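Local coordinates for protein poly-gamma-glutamate hydrolase (PDB 3A9L) that hydrolyses the gamma-glutamyl linkages of bacterial poly-gamma-glutamate, acting as a phage zinc peptidase, at residues N124-V127 / S128-S132; N15-V19 / G20-N24; R171-F175 / Q176-W180. One frame throughout, in Å; residues are numbered along the deposited sequence.

Contact 1: residues N124-V127 / S128-S132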
loop_
_atom_site.group_PDB
_atom_site.type_symbol
_atom_site.label_atom_id
_atom_site.label_comp_id
_atom_site.label_asym_id
_atom_site.label_seq_id
_atom_site.Cartn_x
_atom_site.Cartn_y
_atom_site.Cartn_z
ATOM N N ASN A 124 -8.183 16.317 21.731
ATOM C CA ASN A 124 -9.143 16.280 22.839
ATOM C C ASN A 124 -10.275 15.258 22.618
ATOM O O ASN A 124 -10.698 14.557 23.545
ATOM C CB ASN A 124 -9.744 17.665 23.123
ATOM C CG ASN A 124 -8.704 18.693 23.604
ATOM O OD1 ASN A 124 -7.627 18.332 24.077
ATOM N ND2 ASN A 124 -9.036 19.973 23.488
ATOM N N LEU A 125 -10.766 15.197 21.388
ATOM C CA LEU A 125 -11.879 14.291 21.026
ATOM C C LEU A 125 -11.550 12.818 21.209
ATOM O O LEU A 125 -12.342 12.069 21.761
ATOM C CB LEU A 125 -12.381 14.620 19.621
ATOM C CG LEU A 125 -13.109 15.982 19.656
ATOM C CD1 LEU A 125 -13.353 16.592 18.265
ATOM C CD2 LEU A 125 -14.422 15.861 20.430
ATOM N N ILE A 126 -10.348 12.430 20.788
ATOM C CA ILE A 126 -9.863 11.047 20.907
ATOM C C ILE A 126 -9.684 10.662 22.380
ATOM O O ILE A 126 -9.907 9.526 22.784
ATOM C CB ILE A 126 -8.543 10.873 20.118
ATOM C CG1 ILE A 126 -8.847 10.982 18.638
ATOM C CG2 ILE A 126 -7.854 9.545 20.453
ATOM C CD1 ILE A 126 -7.631 11.042 17.687
ATOM N N VAL A 127 -9.295 11.652 23.166
ATOM C CA VAL A 127 -9.039 11.483 24.569
ATOM C C VAL A 127 -10.395 11.184 25.171
ATOM O O VAL A 127 -10.585 10.179 25.813
ATOM C CB VAL A 127 -8.365 12.785 25.092
ATOM C CG1 VAL A 127 -8.881 13.234 26.463
ATOM C CG2 VAL A 127 -6.825 12.630 25.036
ATOM N N SER A 128 -11.354 12.026 24.818
ATOM C CA SER A 128 -12.678 11.967 25.375
ATOM C C SER A 128 -13.441 10.707 24.968
ATOM O O SER A 128 -14.154 10.141 25.803
ATOM C CB SER A 128 -13.426 13.246 25.061
ATOM O OG SER A 128 -14.750 13.188 25.527
ATOM N N LYS A 129 -13.259 10.231 23.730
ATOM C CA LYS A 129 -13.883 8.955 23.308
ATOM C C LYS A 129 -13.263 7.748 23.992
ATOM O O LYS A 129 -13.976 6.841 24.455
ATOM C CB LYS A 129 -13.829 8.744 21.787
ATOM C CG LYS A 129 -14.654 9.694 20.900
ATOM C CD LYS A 129 -15.996 10.055 21.507
ATOM C CE LYS A 129 -17.001 10.516 20.453
ATOM N NZ LYS A 129 -18.186 11.014 21.169
ATOM N N LEU A 130 -11.942 7.727 24.102
ATOM C CA LEU A 130 -11.315 6.566 24.705
ATOM C C LEU A 130 -11.840 6.372 26.122
ATOM O O LEU A 130 -12.313 5.279 26.479
ATOM C CB LEU A 130 -9.781 6.650 24.664
ATOM C CG LEU A 130 -9.161 6.665 23.271
ATOM C CD1 LEU A 130 -7.715 7.017 23.439
ATOM C CD2 LEU A 130 -9.348 5.320 22.528
ATOM N N ASN A 131 -11.798 7.455 26.911
ATOM C CA ASN A 131 -12.354 7.436 28.257
ATOM C C ASN A 131 -13.765 6.891 28.313
ATOM O O ASN A 131 -14.120 6.174 29.239
ATOM C CB ASN A 131 -12.386 8.831 28.862
ATOM C CG ASN A 131 -11.013 9.422 29.077
ATOM O OD1 ASN A 131 -10.908 10.598 29.383
ATOM N ND2 ASN A 131 -9.960 8.622 28.915
ATOM N N SER A 132 -14.589 7.270 27.350
ATOM C CA SER A 132 -16.009 6.945 27.440
ATOM C C SER A 132 -16.211 5.477 27.121
ATOM O O SER A 132 -17.305 4.950 27.321
ATOM C CB SER A 132 -16.822 7.792 26.481
ATOM O OG SER A 132 -16.754 7.219 25.184
#
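Ile126 and Leu130, one helical turn apart, form the tightly packed part of this contact. Their side chains lie side by side and point the same way, with Ile126 CG2 3.9 Å from Leu130 CD1. Ile126 has CG2 anti to its backbone N and CG1 anti to the carbonyl carbon (chi1 -69°), which leaves CG2 as the branch that meets Leu130. The leucine also leans over the preceding turn, its CG 3.0 Å from Ile126 O, the same oxygen that accepts Leu130 N at 3.0 Å. Both residues are buried: helix 190-209 covers them through Ile199 and Ala198, and Val162 and Leu164 of strand 162-167 touch Ile126.

Lys129 is intermediate, at the border with helix 190-209. Bent at chi2, it carries CG to 3.4 Å from Leu125 O, rests on Ala202 and sends NZ into a salt bridge with Glu205.

The exposed side is looser. Of the Ser128 side chain, CB lies 3.4 Å from Asn124 O. Asn131 sets CG 3.4 Å from Val127 O, while ND2 bonds to Ile135 O and Ala137 O beyond the helix. Its backbone N reaches Val127 O almost straight (N-H...O 176°). Ser132 OG turns back to Lys129 O at 2.9 Å. This is an amphipathic alpha-helix with i to i+4 bonding, the connecting helix of the beta-alpha-beta unit 113-116, 120-132, 138-139.

Contact 2: residues N15-V19 / G20-N24; sequences NAETV and GVAYN
Val19 lies over one face of the Tyr23 ring. Its CA stands 4.1 Å from the ring centroid, 25° off the normal, a CH-pi contact displaced toward the rim, while CB meets Tyr23 CZ at 3.6 Å. Val19 CG2, anti to the backbone N, extends this cover to Tyr23 CE2 at 3.7 Å. The phenol is folded back along the chain because Tyr23 CG sits between its own backbone N and carbonyl carbon (chi1 77°). Glu17 CB approaches the ring obliquely. In the plane of the ring, at its edge, a water bridges Tyr23 OH and Glu17 O, donating to the latter at 2.9 Å. Phe66 also meets the tyrosine ring, and Leu13 of helix 10-16 touches it.

Thr18 and Val21 are set obliquely to each other, CG2 against CG2 at 3.7 Å, near the exposed surface. Glu17 turns the other way, bent at chi2, and brings OE1 3.4 Å from Ala22 CB; its carboxylate is held by a salt bridge from Arg76 to OE2.

Between these side chains Thr18 O accepts two backbone bonds. Ala22 N comes nearly along the C=O axis at 3.1 Å, whereas Val21 N sits well above the carbonyl plane, 46° out of it. The second subunit packs on this region, with its Pro32 on Thr18, its Asn31 on Val19 and its Arg29 on Tyr23. The backbone at Val19 and at Gly20, whose phi is positive, together with the Val21-Thr18 bond, defines a type II beta turn, here linking helix 10-16 to strand 23-29, outermost in the sheet of this chain, at the subunit interface.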
loop_
_atom_site.group_PDB
_atom_site.type_symbol
_atom_site.label_atom_id
_atom_site.label_comp_id
_atom_site.label_asym_id
_atom_site.label_seq_id
_atom_site.Cartn_x
_atom_site.Cartn_y
_atom_site.Cartn_z
ATOM N N ASN A 15 19.444 1.962 3.284
ATOM C CA ASN A 15 20.762 1.675 2.731
ATOM C C ASN A 15 21.370 0.410 3.310
ATOM O O ASN A 15 22.067 -0.312 2.610
ATOM C CB ASN A 15 21.716 2.867 2.965
ATOM C CG ASN A 15 21.697 3.865 1.820
ATOM O OD1 ASN A 15 21.189 3.578 0.718
ATOM N ND2 ASN A 15 22.237 5.056 2.069
ATOM N N ALA A 16 21.073 0.130 4.572
ATOM C CA ALA A 16 21.689 -0.973 5.298
ATOM C C ALA A 16 20.816 -2.221 5.409
ATOM O O ALA A 16 21.338 -3.336 5.442
ATOM C CB ALA A 16 22.096 -0.505 6.655
ATOM N N GLU A 17 19.493 -2.036 5.491
ATOM C CA GLU A 17 18.566 -3.142 5.746
ATOM C C GLU A 17 18.007 -3.612 4.420
ATOM O O GLU A 17 18.084 -2.876 3.451
ATOM C CB GLU A 17 17.436 -2.681 6.654
ATOM C CG GLU A 17 17.928 -2.150 8.003
ATOM C CD GLU A 17 18.452 -3.260 8.916
ATOM O OE1 GLU A 17 18.223 -4.470 8.643
ATOM O OE2 GLU A 17 19.062 -2.906 9.936
ATOM N N THR A 18 17.485 -4.835 4.373
ATOM C CA THR A 18 16.933 -5.442 3.130
ATOM C C THR A 18 15.408 -5.376 3.162
ATOM O O THR A 18 14.794 -5.851 4.086
ATOM C CB THR A 18 17.446 -6.918 2.995
ATOM O OG1 THR A 18 18.824 -6.872 2.614
ATOM C CG2 THR A 18 16.669 -7.778 1.969
ATOM N N VAL A 19 14.789 -4.758 2.158
ATOM C CA VAL A 19 13.333 -4.678 2.177
ATOM C C VAL A 19 12.730 -6.067 1.993
ATOM O O VAL A 19 13.279 -6.910 1.256
ATOM C CB VAL A 19 12.814 -3.664 1.177
ATOM C CG1 VAL A 19 13.133 -4.094 -0.242
ATOM C CG2 VAL A 19 11.311 -3.428 1.376
ATOM N N GLY A 20 11.637 -6.312 2.693
ATOM C CA GLY A 20 10.975 -7.614 2.665
ATOM C C GLY A 20 11.697 -8.687 3.482
ATOM O O GLY A 20 11.223 -9.831 3.541
ATOM N N VAL A 21 12.834 -8.326 4.096
ATOM C CA VAL A 21 13.457 -9.168 5.116
ATOM C C VAL A 21 13.416 -8.521 6.521
ATOM O O VAL A 21 12.861 -9.111 7.441
ATOM C CB VAL A 21 14.892 -9.678 4.730
ATOM C CG1 VAL A 21 15.533 -10.390 5.911
ATOM C CG2 VAL A 21 14.846 -10.615 3.518
ATOM N N ALA A 22 13.998 -7.334 6.694
ATOM C CA ALA A 22 13.874 -6.585 7.969
ATOM C C ALA A 22 12.645 -5.642 8.046
ATOM O O ALA A 22 12.154 -5.325 9.145
ATOM C CB ALA A 22 15.147 -5.802 8.268
ATOM N N TYR A 23 12.165 -5.162 6.892
ATOM C CA TYR A 23 11.066 -4.226 6.908
ATOM C C TYR A 23 10.253 -4.291 5.594
ATOM O O TYR A 23 10.760 -4.737 4.569
ATOM C CB TYR A 23 11.574 -2.783 7.139
ATOM C CG TYR A 23 12.176 -2.168 5.903
ATOM C CD1 TYR A 23 13.516 -2.407 5.566
ATOM C CD2 TYR A 23 11.400 -1.338 5.054
ATOM C CE1 TYR A 23 14.090 -1.815 4.418
ATOM C CE2 TYR A 23 11.957 -0.785 3.913
ATOM C CZ TYR A 23 13.288 -1.020 3.602
ATOM O OH TYR A 23 13.836 -0.458 2.487
ATOM N N ASN A 24 8.981 -3.899 5.685
ATOM C CA ASN A 24 8.167 -3.626 4.495
ATOM C C ASN A 24 7.408 -2.285 4.657
ATOM O O ASN A 24 7.343 -1.726 5.759
ATOM C CB ASN A 24 7.298 -4.844 4.081
ATOM C CG ASN A 24 6.047 -5.057 4.942
ATOM O OD1 ASN A 24 5.514 -4.156 5.572
ATOM N ND2 ASN A 24 5.548 -6.266 4.902
HETATM O O HOH W 1 16.513 -1.286 1.669
#

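Contact 3: residues R171-F175 / Q176-W180; sequences RRAFF and QNNDW
Arg172 and Trp180 meet in a cation-pi contact. The guanidinium lies over one face of the indole, CZ 3.9 Å from the centroid of the six-membered ring, with the two planes 37° apart. A CH-pi contact supports it from the same side chain: Arg172 CG lies 4.1 Å from that centroid, and the bend at chi3 turns the guanidinium back over the indole. Arg172 NH1 and Trp180 NE1 are both donors, so their close approach belongs to the cation-pi contact and is not a hydrogen bond. Asp108 takes Arg172 NH2 in a salt bridge, which helps fix the rotation of the group.

Arg171 meets the far rim of the indole. Its guanidinium presents a face to Trp180 CZ3, with NH1 3.2 Å from that carbon, and the planes are 34° apart. Hydrogen bonds from NH1 to Val46 O and from NE to Ile166 O hold this arginine in place.

Apolar packing adds Phe175, whose CD2 touches Trp180 CB at 3.7 Å. With chi1 at 72° Trp180 folds over its own main chain, bringing the indole back over the side chains of Arg171 and Arg172.

Backbone polar contacts close the bend. Asn178 N gives a weak bond to Phe175 O at 3.0 Å, and Asn178 CA points its hydrogen at Arg172 O, 3.2 Å away. Gln176 and Asn177 have the backbone angles of a type II turn. This turn follows helix 168-173 beside the zinc site, where the side chain of Arg171 is about 4 Å from that of zinc ligand Glu45.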
loop_
_atom_site.group_PDB
_atom_site.type_symbol
_atom_site.label_atom_id
_atom_site.label_comp_id
_atom_site.label_asym_id
_atom_site.label_seq_id
_atom_site.Cartn_x
_atom_site.Cartn_y
_atom_site.Cartn_z
ATOM N N ARG A 171 -1.444 -2.260 24.751
ATOM C CA ARG A 171 -1.329 -3.026 23.518
ATOM C C ARG A 171 -1.335 -4.545 23.760
ATOM O O ARG A 171 -1.904 -5.282 22.955
ATOM C CB ARG A 171 -0.090 -2.596 22.740
ATOM C CG ARG A 171 -0.057 -1.107 22.409
ATOM C CD ARG A 171 1.221 -0.693 21.667
ATOM N NE ARG A 171 2.353 -0.484 22.550
ATOM C CZ ARG A 171 3.512 -1.142 22.461
ATOM N NH1 ARG A 171 3.732 -2.055 21.496
ATOM N NH2 ARG A 171 4.472 -0.867 23.319
ATOM N N ARG A 172 -0.749 -5.015 24.866
ATOM C CA ARG A 172 -0.893 -6.416 25.232
ATOM C C ARG A 172 -2.354 -6.763 25.532
ATOM O O ARG A 172 -2.777 -7.865 25.219
ATOM C CB ARG A 172 0.042 -6.867 26.380
ATOM C CG ARG A 172 1.419 -7.331 25.922
ATOM C CD ARG A 172 2.246 -7.890 27.065
ATOM N NE ARG A 172 3.602 -7.333 27.164
ATOM C CZ ARG A 172 4.684 -7.731 26.487
ATOM N NH1 ARG A 172 4.635 -8.703 25.573
ATOM N NH2 ARG A 172 5.838 -7.127 26.718
ATOM N N ALA A 173 -3.129 -5.798 26.055
ATOM C CA ALA A 173 -4.531 -6.032 26.374
ATOM C C ALA A 173 -5.461 -5.982 25.144
ATOM O O ALA A 173 -6.596 -6.415 25.228
ATOM C CB ALA A 173 -5.021 -5.097 27.512
ATOM N N PHE A 174 -4.975 -5.460 24.011
ATOM C CA PHE A 174 -5.659 -5.647 22.698
ATOM C C PHE A 174 -5.781 -7.138 22.266
ATOM O O PHE A 174 -6.619 -7.465 21.415
ATOM C CB PHE A 174 -4.899 -4.955 21.537
ATOM C CG PHE A 174 -4.851 -3.425 21.581
ATOM C CD1 PHE A 174 -5.765 -2.662 22.298
ATOM C CD2 PHE A 174 -3.863 -2.755 20.845
ATOM C CE1 PHE A 174 -5.698 -1.259 22.298
ATOM C CE2 PHE A 174 -3.786 -1.343 20.844
ATOM C CZ PHE A 174 -4.694 -0.596 21.573
ATOM N N PHE A 175 -4.929 -8.024 22.781
ATOM C CA PHE A 175 -4.856 -9.398 22.232
ATOM C C PHE A 175 -5.291 -10.453 23.228
ATOM O O PHE A 175 -5.056 -10.327 24.413
ATOM C CB PHE A 175 -3.451 -9.740 21.681
ATOM C CG PHE A 175 -2.956 -8.772 20.647
ATOM C CD1 PHE A 175 -3.490 -8.762 19.364
ATOM C CD2 PHE A 175 -1.968 -7.851 20.967
ATOM C CE1 PHE A 175 -3.045 -7.845 18.406
ATOM C CE2 PHE A 175 -1.512 -6.930 20.013
ATOM C CZ PHE A 175 -2.052 -6.928 18.732
ATOM N N GLN A 176 -5.934 -11.488 22.713
ATOM C CA GLN A 176 -6.408 -12.632 23.475
ATOM C C GLN A 176 -5.301 -13.280 24.281
ATOM O O GLN A 176 -4.242 -13.596 23.715
ATOM C CB GLN A 176 -7.009 -13.635 22.472
ATOM C CG GLN A 176 -8.305 -13.138 21.864
ATOM C CD GLN A 176 -9.422 -13.268 22.827
ATOM O OE1 GLN A 176 -9.515 -14.279 23.524
ATOM N NE2 GLN A 176 -10.245 -12.237 22.942
ATOM N N ASN A 177 -5.510 -13.459 25.597
ATOM C CA ASN A 177 -4.476 -14.030 26.494
ATOM C C ASN A 177 -3.438 -13.004 26.979
ATOM O O ASN A 177 -2.447 -13.372 27.621
ATOM C CB ASN A 177 -3.738 -15.187 25.778
ATOM C CG ASN A 177 -3.569 -16.413 26.638
ATOM O OD1 ASN A 177 -4.234 -16.564 27.662
ATOM N ND2 ASN A 177 -2.713 -17.341 26.189
ATOM N N ASN A 178 -3.663 -11.720 26.679
ATOM C CA ASN A 178 -2.647 -10.660 26.851
ATOM C C ASN A 178 -1.313 -10.986 26.155
ATOM O O ASN A 178 -0.237 -10.543 26.577
ATOM C CB ASN A 178 -2.410 -10.326 28.342
ATOM C CG ASN A 178 -3.615 -9.672 29.003
ATOM O OD1 ASN A 178 -4.452 -9.046 28.349
ATOM N ND2 ASN A 178 -3.695 -9.799 30.317
ATOM N N ASP A 179 -1.384 -11.755 25.083
ATOM C CA ASP A 179 -0.189 -12.275 24.461
ATOM C C ASP A 179 0.019 -11.631 23.097
ATOM O O ASP A 179 -0.764 -11.851 22.187
ATOM C CB ASP A 179 -0.326 -13.788 24.302
ATOM C CG ASP A 179 0.825 -14.380 23.535
ATOM O OD1 ASP A 179 1.935 -13.859 23.726
ATOM O OD2 ASP A 179 0.624 -15.335 22.752
ATOM N N TRP A 180 1.071 -10.838 22.939
ATOM C CA TRP A 180 1.192 -10.152 21.658
ATOM C C TRP A 180 2.066 -10.851 20.610
ATOM O O TRP A 180 2.501 -10.219 19.654
ATOM C CB TRP A 180 1.523 -8.645 21.807
ATOM C CG TRP A 180 2.892 -8.278 22.262
ATOM C CD1 TRP A 180 4.009 -9.074 22.289
ATOM C CD2 TRP A 180 3.312 -6.981 22.695
ATOM N NE1 TRP A 180 5.092 -8.347 22.735
ATOM C CE2 TRP A 180 4.690 -7.064 22.996
ATOM C CE3 TRP A 180 2.647 -5.748 22.867
ATOM C CZ2 TRP A 180 5.419 -5.972 23.468
ATOM C CZ3 TRP A 180 3.381 -4.650 23.340
ATOM C CH2 TRP A 180 4.754 -4.778 23.638
#

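Along the chain the order is contact 2, contact 1, contact 3, with no overlap. All three hang on the same mixed sheet. Contact 2 leads into strand 23-29 and contact 1 comes before strand 138-139, the two outermost strands of the sheet within this chain, so these contacts sit on opposite sides of the chain's centre, about 36 Å apart between centres. Contact 3 follows the inner strand 162-167; its centre is about 21 Å from that of contact 1 and about 27 Å from that of contact 2. None touches another. The spread places contact 3 beside the zinc site, contact 2 at the second subunit and contact 1 on a flanking helix remote from both.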